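Local coordinates for protein arabinogalactan endo-1,4-beta-galactosidase (Ignisphaera aggregans, PDB 7OSK) that probably cleaves internal beta-1,4-galactosidic links of arabinogalactan, this chain holding its calcium-binding family 53 catalytic barrel, at residues A[75-79]-A[80-84]; A[141-144]-A[145-148]; A[168-171]-A[172-176]; A[328-331]-A[332-336]. All coordinates share one frame; numbering follows the deposited sequence.

Contact 1. Residues A[75-79]-A[80-84]; sequences VERDL and LDILK
D78 caps the start of helix 79-85 with its side chain and opens the helical bonding with its carbonyl. Its OD1 accepts from L80 N at 3.3 Å, the donor standing above the carboxylate plane and 38° out of it, which makes D78 the N-cap. With CG anti to the backbone N (chi1 -167°), the carboxylate is set alongside the L80 side chain, the two pointing the same way. D78 O takes I82 N at 3.1 Å and, weakly, D81 N at 2.9 Å. A residue further on, L83 N bonds to L79 O, and L79 CD1 meets L83 CG at 4.1 Å.

Just before the cap, R77 lays CB against I82 CG1 at 3.7 Å. Its chain bends at chi2 and chi3, bringing NH2 obliquely to D81 CB at 4.0 Å, while salt bridges from NH1 to D71 and from NH2 to E85 hold the two terminal nitrogens. On the barrel side of the helix, L80 packs on F120 and A124 of helix 114-126, and both L80 and L83 touch I91 of the barrel strand 90-95.

The two acids D78 and D81 bring like charges close, OD2 to OD2 4.3 Å apart, with K127 in a long, weak ion pair to D78. Placed at a helix N terminus, where the helix dipole is positive, both carboxylates would probably be favoured as anions despite that mutual proximity.

Contact 2. Residues A[141-144]-A[145-148]; sequences WADP and SKQS
The D143 carboxylate lies between S145 and K146. CG stands between the backbone N and the carbonyl carbon (chi1 58°), which brings OD1 within 2.8 Å of S145 N; this N-H meets the oxygen on its anti side, 27° out of the carboxylate plane. OD2 lies against the K146 aliphatic chain, nearest CE, the two side chains crossing at a slant; K146 NZ stays 4.4 Å from D143 OD2, too far for a salt bridge, and bonds to a hexanediol probably left from crystallisation. K146 runs extended past CG and rests CE on W141 CB at 3.6 Å. Q147, bent at chi2, sends NE2 chiefly to N190 O and only weakly to D143 O. With alanine at D143, S145 N is likely to lose its side-chain acceptor and the turn one of its ties. Backbone bonds D143 N to K146 O at 2.9 Å and K146 N to D143 O at 3.1 Å close the reversal. It is a type I beta turn with an Asx turn on its first residue, in the loop after barrel strand 130-135, on the end of the (beta/alpha)8 barrel where such enzymes carry their active site.

Contact 3. Residues A[168-171]-A[172-176]; sequences WTYN and ALKYM
K174 lies along one face of the Y170 ring, four residues ahead of it on the same helix. Its CB sits 3.2 Å from Y170 O, the carbonyl that K174 N also bonds at 2.8 Å. From there CG stands over the ring, offset toward the rim, 4.1 Å from the centroid and 23° off the normal, a CH-pi contact. The bend at chi2 turns the chain to follow the ring outward, and CE comes within 3.6 Å of Y170 OH. Y170 meets it because its CG is anti to the backbone N (chi1 177°), pointing the phenol the same way as the lysine. Cut back to an alanine, Y170 would no longer offer a ring face, and the K174 methylenes would probably lose the surface they lie on.

This is the i to i+4 spacing of the alpha helix, here helix 158-178, which follows strand 130-135 in the (beta/alpha)8 barrel. Two residues earlier, on the side of the helix toward the strand, W168 makes the same kind of contact: A172 CB lies over its six-membered ring, 4.2 Å from the centroid and only 6° off the normal, while F135 of the strand meets the same indole at nearly a right angle. T169 and L173 run side by side, CG2 to CD1 4.1 Å, against V220 of helix 206-223. The T169 hydroxyl OG1 is bonded to V165 O and to Y137 OH, and L173 N reaches T169 O at 2.9 Å.

Contact 4. Residues A[328-331]-A[332-336]; sequences ASFI and RDLIA
I331 O is gripped by two backbone donors, I335 N at 3.0 Å and, weakly, L334 N at 3.1 Å. The first is the regular alpha-helical bond of helix 324-342, the long helix of the beta-alpha-beta crossover from strand 287-293 to strand 346-352 in the (beta/alpha)8 barrel. Two side-chain pairs four residues apart cover its inner face. F330 and L334 lie side by side, pointing the same way; with F330 CG anti to the backbone N (chi1 159°), the ring is brought beside the leucine, CZ to CD2 4.1 Å, its approach oblique to the ring. Both touch T293 of strand 287-293. Next to them I331 CG2 meets I335 CD1 at 4.3 Å, and this pair faces the other strand, I331 on Y351 and I335 on I349.

The opposite flank is polar. S329 O accepts D333 N at 3.1 Å, while S329 OG bonds back to Q325 O, so the hydroxyl is satisfied within the helix. The D333 carboxylate is divided between two partners: OD2 bonds to Y320 OH, and OD1 takes the salt bridge of its neighbour R332. The arginine chain bends at chi2 and chi3 to double back onto that oxygen. There R332 NE meets D333 OD1 nearly head-on to the C-O bond, the oxygen lying 18° out of the guanidinium plane, and NH2 adds a weak second bond to the same atom at 2.8 Å.

Overall arrangement
From the N terminus the four contacts come in series, each closed before the next opens; none nest or cross. Contact 1 ends the loop after helix 59-65 and starts helix 79-85, which leads to strand 90-95. Contact 2 turns the chain back within the loop between strand 130-135 and helix 158-178, and contact 3 lies on that same helix, about 22 Å away between centres. Contact 4 belongs to helix 324-342, ahead of the last strand, 346-352. Contacts 1, 3 and 4 thus sit in the outer helical layer of the barrel. Contacts 3 and 4 lie on opposite sides of the chain's centre, about 35 Å apart between centres.

Contact 1. Residues A[75-79]-A[80-84]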
loop_
_atom_site.group_PDB
_atom_site.type_symbol
_atom_site.label_atom_id
_atom_site.label_comp_id
_atom_site.label_asym_id
_atom_site.label_seq_id
_atom_site.Cartn_x
_atom_site.Cartn_y
_atom_site.Cartn_z
ATOM N N VAL A 75 -21.358 16.444 2.585
ATOM C CA VAL A 75 -21.321 17.019 3.927
ATOM C C VAL A 75 -20.092 16.487 4.665
ATOM O O VAL A 75 -19.645 15.369 4.408
ATOM C CB VAL A 75 -22.618 16.699 4.723
ATOM C CG1 VAL A 75 -22.576 15.291 5.322
ATOM C CG2 VAL A 75 -22.848 17.737 5.808
ATOM N N GLU A 76 -19.549 17.284 5.582
ATOM C CA GLU A 76 -18.296 16.931 6.245
ATOM C C GLU A 76 -18.482 15.771 7.216
ATOM O O GLU A 76 -19.357 15.803 8.081
ATOM C CB GLU A 76 -17.719 18.139 6.986
ATOM C CG GLU A 76 -16.385 17.859 7.671
ATOM C CD GLU A 76 -15.823 19.069 8.391
ATOM O OE1 GLU A 76 -16.399 20.169 8.250
ATOM O OE2 GLU A 76 -14.806 18.919 9.101
ATOM N N ARG A 77 -17.646 14.747 7.062
ATOM C CA ARG A 77 -17.705 13.552 7.901
ATOM C C ARG A 77 -16.307 13.101 8.306
ATOM O O ARG A 77 -15.305 13.581 7.773
ATOM C CB ARG A 77 -18.408 12.407 7.167
ATOM C CG ARG A 77 -19.817 12.715 6.690
ATOM C CD ARG A 77 -20.870 12.170 7.631
ATOM N NE ARG A 77 -20.736 10.730 7.828
ATOM C CZ ARG A 77 -21.140 9.810 6.957
ATOM N NH1 ARG A 77 -21.705 10.170 5.811
ATOM N NH2 ARG A 77 -20.975 8.525 7.231
ATOM N N ASP A 78 -16.248 12.169 9.251
ATOM C CA ASP A 78 -15.002 11.493 9.577
ATOM C C ASP A 78 -14.611 10.621 8.389
ATOM O O ASP A 78 -15.427 9.839 7.902
ATOM C CB ASP A 78 -15.159 10.652 10.845
ATOM C CG ASP A 78 -13.831 10.170 11.403
ATOM O OD1 ASP A 78 -12.897 9.908 10.611
ATOM O OD2 ASP A 78 -13.725 10.046 12.643
ATOM N N LEU A 79 -13.375 10.764 7.923
ATOM C CA LEU A 79 -12.904 10.036 6.745
ATOM C C LEU A 79 -13.155 8.535 6.853
ATOM O O LEU A 79 -13.660 7.916 5.918
ATOM C CB LEU A 79 -11.412 10.295 6.524
ATOM C CG LEU A 79 -10.712 9.424 5.478
ATOM C CD1 LEU A 79 -11.336 9.604 4.103
ATOM C CD2 LEU A 79 -9.232 9.741 5.440
ATOM N N LEU A 80 -12.802 7.956 7.995
ATOM C CA LEU A 80 -12.948 6.520 8.195
ATOM C C LEU A 80 -14.411 6.094 8.120
ATOM O O LEU A 80 -14.717 4.981 7.697
ATOM C CB LEU A 80 -12.346 6.103 9.538
ATOM C CG LEU A 80 -10.819 6.123 9.625
ATOM C CD1 LEU A 80 -10.371 5.859 11.052
ATOM C CD2 LEU A 80 -10.201 5.104 8.673
ATOM N N ASP A 81 -15.314 6.980 8.529
ATOM C CA ASP A 81 -16.740 6.701 8.420
ATOM C C ASP A 81 -17.164 6.699 6.954
ATOM O O ASP A 81 -17.996 5.891 6.545
ATOM C CB ASP A 81 -17.566 7.725 9.207
ATOM C CG ASP A 81 -17.442 7.549 10.709
ATOM O OD1 ASP A 81 -17.218 6.407 11.161
ATOM O OD2 ASP A 81 -17.578 8.552 11.438
ATOM N N ILE A 82 -16.586 7.602 6.166
ATOM C CA ILE A 82 -16.898 7.674 4.743
ATOM C C ILE A 82 -16.425 6.405 4.039
ATOM O O ILE A 82 -17.121 5.864 3.182
ATOM C CB ILE A 82 -16.252 8.904 4.074
ATOM C CG1 ILE A 82 -16.737 10.190 4.749
ATOM C CG2 ILE A 82 -16.579 8.933 2.578
ATOM C CD1 ILE A 82 -16.077 11.457 4.227
ATOM N N LEU A 83 -15.237 5.936 4.405
ATOM C CA LEU A 83 -14.679 4.736 3.799
ATOM C C LEU A 83 -15.484 3.498 4.177
ATOM O O LEU A 83 -15.766 2.650 3.328
ATOM C CB LEU A 83 -13.219 4.556 4.217
ATOM C CG LEU A 83 -12.241 5.634 3.741
ATOM C CD1 LEU A 83 -10.834 5.337 4.244
ATOM C CD2 LEU A 83 -12.248 5.753 2.223
ATOM N N LYS A 84 -15.853 3.398 5.449
ATOM C CA LYS A 84 -16.561 2.221 5.941
ATOM C C LYS A 84 -17.918 2.077 5.263
ATOM O O LYS A 84 -18.280 0.989 4.816
ATOM C CB LYS A 84 -16.738 2.288 7.463
ATOM C CG LYS A 84 -17.103 0.953 8.119
ATOM C CD LYS A 84 -16.039 -0.123 7.875
ATOM C CE LYS A 84 -16.397 -1.438 8.550
ATOM N NZ LYS A 84 -15.416 -2.508 8.213
#

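Contact 2. Residues A[141-144]-A[145-148]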
loop_
_atom_site.group_PDB
_atom_site.type_symbol
_atom_site.label_atom_id
_atom_site.label_comp_id
_atom_site.label_asym_id
_atom_site.label_seq_id
_atom_site.Cartn_x
_atom_site.Cartn_y
_atom_site.Cartn_z
ATOM N N TRP A 141 10.657 7.551 1.001
ATOM C CA TRP A 141 10.149 6.662 -0.049
ATOM C C TRP A 141 11.093 5.507 -0.365
ATOM O O TRP A 141 12.305 5.696 -0.487
ATOM C CB TRP A 141 9.886 7.442 -1.338
ATOM C CG TRP A 141 8.895 8.549 -1.197
ATOM C CD1 TRP A 141 9.168 9.877 -1.089
ATOM C CD2 TRP A 141 7.469 8.429 -1.152
ATOM N NE1 TRP A 141 8.003 10.596 -0.980
ATOM C CE2 TRP A 141 6.943 9.728 -1.017
ATOM C CE3 TRP A 141 6.583 7.349 -1.220
ATOM C CZ2 TRP A 141 5.577 9.978 -0.944
ATOM C CZ3 TRP A 141 5.226 7.600 -1.146
ATOM C CH2 TRP A 141 4.737 8.904 -1.008
ATOM N N ALA A 142 10.519 4.314 -0.498
ATOM C CA ALA A 142 11.276 3.134 -0.887
ATOM C C ALA A 142 10.528 2.341 -1.954
ATOM O O ALA A 142 9.324 2.105 -1.845
ATOM C CB ALA A 142 11.561 2.259 0.322
ATOM N N ASP A 143 11.257 1.950 -2.994
ATOM C CA ASP A 143 10.720 1.128 -4.070
ATOM C C ASP A 143 11.913 0.442 -4.740
ATOM O O ASP A 143 13.041 0.606 -4.280
ATOM C CB ASP A 143 9.908 1.983 -5.043
ATOM C CG ASP A 143 10.716 3.106 -5.644
ATOM O OD1 ASP A 143 11.591 2.826 -6.488
ATOM O OD2 ASP A 143 10.465 4.273 -5.275
ATOM N N PRO A 144 11.685 -0.337 -5.813
ATOM C CA PRO A 144 12.827 -1.063 -6.388
ATOM C C PRO A 144 13.913 -0.189 -7.018
ATOM O O PRO A 144 14.868 -0.753 -7.549
ATOM C CB PRO A 144 12.171 -1.942 -7.458
ATOM C CG PRO A 144 10.778 -2.129 -6.982
ATOM C CD PRO A 144 10.410 -0.814 -6.375
ATOM N N SER A 145 13.778 1.134 -6.964
ATOM C CA SER A 145 14.794 2.032 -7.517
ATOM C C SER A 145 15.544 2.773 -6.408
ATOM O O SER A 145 16.624 3.316 -6.636
ATOM C CB SER A 145 14.157 3.034 -8.482
ATOM O OG SER A 145 13.337 3.961 -7.795
ATOM N N LYS A 146 14.966 2.790 -5.211
ATOM C CA LYS A 146 15.603 3.417 -4.056
ATOM C C LYS A 146 15.210 2.689 -2.775
ATOM O O LYS A 146 14.030 2.534 -2.481
ATOM C CB LYS A 146 15.229 4.903 -3.970
ATOM C CG LYS A 146 13.728 5.185 -3.926
ATOM C CD LYS A 146 13.419 6.602 -4.395
ATOM C CE LYS A 146 11.937 6.928 -4.268
ATOM N NZ LYS A 146 11.651 8.385 -4.442
ATOM N N GLN A 147 16.213 2.227 -2.035
ATOM C CA GLN A 147 15.997 1.547 -0.761
ATOM C C GLN A 147 17.002 2.060 0.264
ATOM O O GLN A 147 17.844 1.307 0.754
ATOM C CB GLN A 147 16.129 0.029 -0.919
ATOM C CG GLN A 147 15.043 -0.619 -1.771
ATOM C CD GLN A 147 13.747 -0.857 -1.011
ATOM O OE1 GLN A 147 13.710 -0.801 0.219
ATOM N NE2 GLN A 147 12.674 -1.128 -1.745
ATOM N N SER A 148 16.910 3.346 0.580
ATOM C CA SER A 148 17.874 3.983 1.468
ATOM C C SER A 148 17.776 3.450 2.891
ATOM O O SER A 148 16.695 3.427 3.483
ATOM C CB SER A 148 17.671 5.500 1.479
ATOM O OG SER A 148 17.916 6.058 0.202
HETATM O O HOH W 1 14.256 4.519 0.485
#

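Contact 3. Residues A[168-171]-A[172-176]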
loop_
_atom_site.group_PDB
_atom_site.type_symbol
_atom_site.label_atom_id
_atom_site.label_comp_id
_atom_site.label_asym_id
_atom_site.label_seq_id
_atom_site.Cartn_x
_atom_site.Cartn_y
_atom_site.Cartn_z
ATOM N N TRP A 168 14.141 -2.551 16.334
ATOM C CA TRP A 168 13.260 -1.467 15.919
ATOM C C TRP A 168 11.872 -2.004 15.592
ATOM O O TRP A 168 10.868 -1.428 16.008
ATOM C CB TRP A 168 13.830 -0.722 14.711
ATOM C CG TRP A 168 12.987 0.448 14.312
ATOM C CD1 TRP A 168 13.058 1.716 14.810
ATOM C CD2 TRP A 168 11.936 0.456 13.341
ATOM N NE1 TRP A 168 12.115 2.515 14.208
ATOM C CE2 TRP A 168 11.414 1.766 13.301
ATOM C CE3 TRP A 168 11.384 -0.515 12.500
ATOM C CZ2 TRP A 168 10.370 2.128 12.453
ATOM C CZ3 TRP A 168 10.347 -0.153 11.658
ATOM C CH2 TRP A 168 9.850 1.157 11.642
ATOM N N THR A 169 11.823 -3.106 14.849
ATOM C CA THR A 169 10.556 -3.729 14.484
ATOM C C THR A 169 9.806 -4.195 15.724
ATOM O O THR A 169 8.589 -4.028 15.824
ATOM C CB THR A 169 10.764 -4.933 13.548
ATOM O OG1 THR A 169 11.466 -4.511 12.373
ATOM C CG2 THR A 169 9.425 -5.542 13.142
ATOM N N TYR A 170 10.538 -4.790 16.660
ATOM C CA TYR A 170 9.943 -5.281 17.893
ATOM C C TYR A 170 9.310 -4.129 18.659
ATOM O O TYR A 170 8.121 -4.158 18.971
ATOM C CB TYR A 170 10.991 -5.984 18.759
ATOM C CG TYR A 170 10.452 -6.466 20.085
ATOM C CD1 TYR A 170 9.761 -7.666 20.183
ATOM C CD2 TYR A 170 10.631 -5.718 21.242
ATOM C CE1 TYR A 170 9.263 -8.108 21.392
ATOM C CE2 TYR A 170 10.138 -6.151 22.456
ATOM C CZ TYR A 170 9.454 -7.347 22.526
ATOM O OH TYR A 170 8.960 -7.782 23.735
ATOM N N ASN A 171 10.114 -3.110 18.944
ATOM C CA ASN A 171 9.644 -1.936 19.668
ATOM C C ASN A 171 8.577 -1.177 18.884
ATOM O O ASN A 171 7.663 -0.601 19.470
ATOM C CB ASN A 171 10.816 -1.009 19.989
ATOM C CG ASN A 171 11.680 -1.530 21.125
ATOM O OD1 ASN A 171 11.176 -2.081 22.104
ATOM N ND2 ASN A 171 12.992 -1.355 21.001
ATOM N N ALA A 172 8.698 -1.177 17.558
ATOM C CA ALA A 172 7.704 -0.531 16.707
ATOM C C ALA A 172 6.339 -1.175 16.914
ATOM O O ALA A 172 5.370 -0.490 17.222
ATOM C CB ALA A 172 8.109 -0.608 15.245
ATOM N N LEU A 173 6.267 -2.494 16.760
ATOM C CA LEU A 173 5.001 -3.204 16.911
ATOM C C LEU A 173 4.549 -3.243 18.370
ATOM O O LEU A 173 3.351 -3.292 18.648
ATOM C CB LEU A 173 5.115 -4.623 16.353
ATOM C CG LEU A 173 5.333 -4.713 14.838
ATOM C CD1 LEU A 173 5.529 -6.153 14.409
ATOM C CD2 LEU A 173 4.178 -4.090 14.068
ATOM N N LYS A 174 5.502 -3.214 19.299
ATOM C CA LYS A 174 5.166 -3.115 20.717
ATOM C C LYS A 174 4.522 -1.764 21.015
ATOM O O LYS A 174 3.685 -1.652 21.910
ATOM C CB LYS A 174 6.408 -3.307 21.594
ATOM C CG LYS A 174 6.553 -4.703 22.192
ATOM C CD LYS A 174 5.441 -5.003 23.193
ATOM C CE LYS A 174 5.597 -6.381 23.808
ATOM N NZ LYS A 174 4.390 -6.770 24.585
ATOM N N TYR A 175 4.923 -0.742 20.263
ATOM C CA TYR A 175 4.347 0.590 20.406
ATOM C C TYR A 175 2.898 0.601 19.920
ATOM O O TYR A 175 2.015 1.148 20.586
ATOM C CB TYR A 175 5.185 1.619 19.636
ATOM C CG TYR A 175 4.613 3.020 19.616
ATOM C CD1 TYR A 175 3.717 3.409 18.629
ATOM C CD2 TYR A 175 4.981 3.956 20.572
ATOM C CE1 TYR A 175 3.195 4.687 18.600
ATOM C CE2 TYR A 175 4.463 5.240 20.550
ATOM C CZ TYR A 175 3.570 5.600 19.563
ATOM O OH TYR A 175 3.052 6.876 19.536
ATOM N N MET A 176 2.655 -0.020 18.770
ATOM C CA MET A 176 1.323 -0.039 18.177
ATOM C C MET A 176 0.352 -0.877 19.008
ATOM O O MET A 176 -0.832 -0.553 19.107
ATOM C CB MET A 176 1.379 -0.583 16.747
ATOM C CG MET A 176 2.429 0.076 15.872
ATOM S SD MET A 176 2.259 -0.297 14.117
ATOM C CE MET A 176 0.738 0.573 13.741
#

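Contact 4. Residues A[328-331]-A[332-336]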
loop_
_atom_site.group_PDB
_atom_site.type_symbol
_atom_site.label_atom_id
_atom_site.label_comp_id
_atom_site.label_asym_id
_atom_site.label_seq_id
_atom_site.Cartn_x
_atom_site.Cartn_y
_atom_site.Cartn_z
ATOM N N ALA A 328 -13.732 3.235 -11.689
ATOM C CA ALA A 328 -14.530 2.232 -10.999
ATOM C C ALA A 328 -14.535 0.915 -11.769
ATOM O O ALA A 328 -14.452 -0.162 -11.175
ATOM C CB ALA A 328 -15.950 2.735 -10.800
ATOM N N SER A 329 -14.637 1.008 -13.091
ATOM C CA SER A 329 -14.640 -0.176 -13.944
ATOM C C SER A 329 -13.356 -0.972 -13.754
ATOM O O SER A 329 -13.377 -2.201 -13.693
ATOM C CB SER A 329 -14.803 0.216 -15.413
ATOM O OG SER A 329 -16.038 0.873 -15.633
ATOM N N PHE A 330 -12.237 -0.262 -13.656
ATOM C CA PHE A 330 -10.947 -0.904 -13.449
ATOM C C PHE A 330 -10.880 -1.627 -12.105
ATOM O O PHE A 330 -10.414 -2.765 -12.035
ATOM C CB PHE A 330 -9.817 0.123 -13.539
ATOM C CG PHE A 330 -8.554 -0.314 -12.859
ATOM C CD1 PHE A 330 -7.840 -1.405 -13.329
ATOM C CD2 PHE A 330 -8.080 0.360 -11.747
ATOM C CE1 PHE A 330 -6.680 -1.815 -12.702
ATOM C CE2 PHE A 330 -6.917 -0.045 -11.117
ATOM C CZ PHE A 330 -6.217 -1.133 -11.596
ATOM N N ILE A 331 -11.346 -0.969 -11.048
ATOM C CA ILE A 331 -11.282 -1.538 -9.704
ATOM C C ILE A 331 -12.138 -2.796 -9.593
ATOM O O ILE A 331 -11.683 -3.818 -9.076
ATOM C CB ILE A 331 -11.731 -0.520 -8.633
ATOM C CG1 ILE A 331 -10.743 0.647 -8.570
ATOM C CG2 ILE A 331 -11.839 -1.189 -7.257
ATOM C CD1 ILE A 331 -11.166 1.776 -7.642
ATOM N N ARG A 332 -13.379 -2.716 -10.062
ATOM C CA ARG A 332 -14.276 -3.866 -10.040
ATOM C C ARG A 332 -13.670 -5.038 -10.805
ATOM O O ARG A 332 -13.759 -6.187 -10.367
ATOM C CB ARG A 332 -15.638 -3.502 -10.636
ATOM C CG ARG A 332 -16.662 -4.640 -10.622
ATOM C CD ARG A 332 -17.179 -4.948 -12.025
ATOM N NE ARG A 332 -16.277 -5.819 -12.781
ATOM C CZ ARG A 332 -16.496 -7.109 -13.034
ATOM N NH1 ARG A 332 -17.594 -7.718 -12.602
ATOM N NH2 ARG A 332 -15.607 -7.800 -13.733
ATOM N N ASP A 333 -13.049 -4.743 -11.944
ATOM C CA ASP A 333 -12.475 -5.779 -12.795
ATOM C C ASP A 333 -11.211 -6.379 -12.182
ATOM O O ASP A 333 -10.893 -7.545 -12.421
ATOM C CB ASP A 333 -12.173 -5.216 -14.187
ATOM C CG ASP A 333 -13.432 -4.909 -14.978
ATOM O OD1 ASP A 333 -14.523 -5.351 -14.563
ATOM O OD2 ASP A 333 -13.330 -4.229 -16.021
ATOM N N LEU A 334 -10.498 -5.585 -11.389
ATOM C CA LEU A 334 -9.313 -6.075 -10.692
ATOM C C LEU A 334 -9.724 -7.026 -9.570
ATOM O O LEU A 334 -9.109 -8.077 -9.381
ATOM C CB LEU A 334 -8.491 -4.913 -10.133
ATOM C CG LEU A 334 -7.121 -5.282 -9.552
ATOM C CD1 LEU A 334 -6.182 -5.772 -10.645
ATOM C CD2 LEU A 334 -6.512 -4.098 -8.817
ATOM N N ILE A 335 -10.762 -6.647 -8.829
ATOM C CA ILE A 335 -11.317 -7.507 -7.787
ATOM C C ILE A 335 -11.824 -8.803 -8.409
ATOM O O ILE A 335 -11.614 -9.890 -7.868
ATOM C CB ILE A 335 -12.467 -6.805 -7.021
ATOM C CG1 ILE A 335 -11.913 -5.624 -6.215
ATOM C CG2 ILE A 335 -13.193 -7.795 -6.102
ATOM C CD1 ILE A 335 -12.953 -4.852 -5.409
ATOM N N ALA A 336 -12.493 -8.679 -9.549
ATOM C CA ALA A 336 -13.020 -9.840 -10.253
ATOM C C ALA A 336 -11.886 -10.722 -10.762
ATOM O O ALA A 336 -11.886 -11.933 -10.546
ATOM C CB ALA A 336 -13.908 -9.400 -11.405
#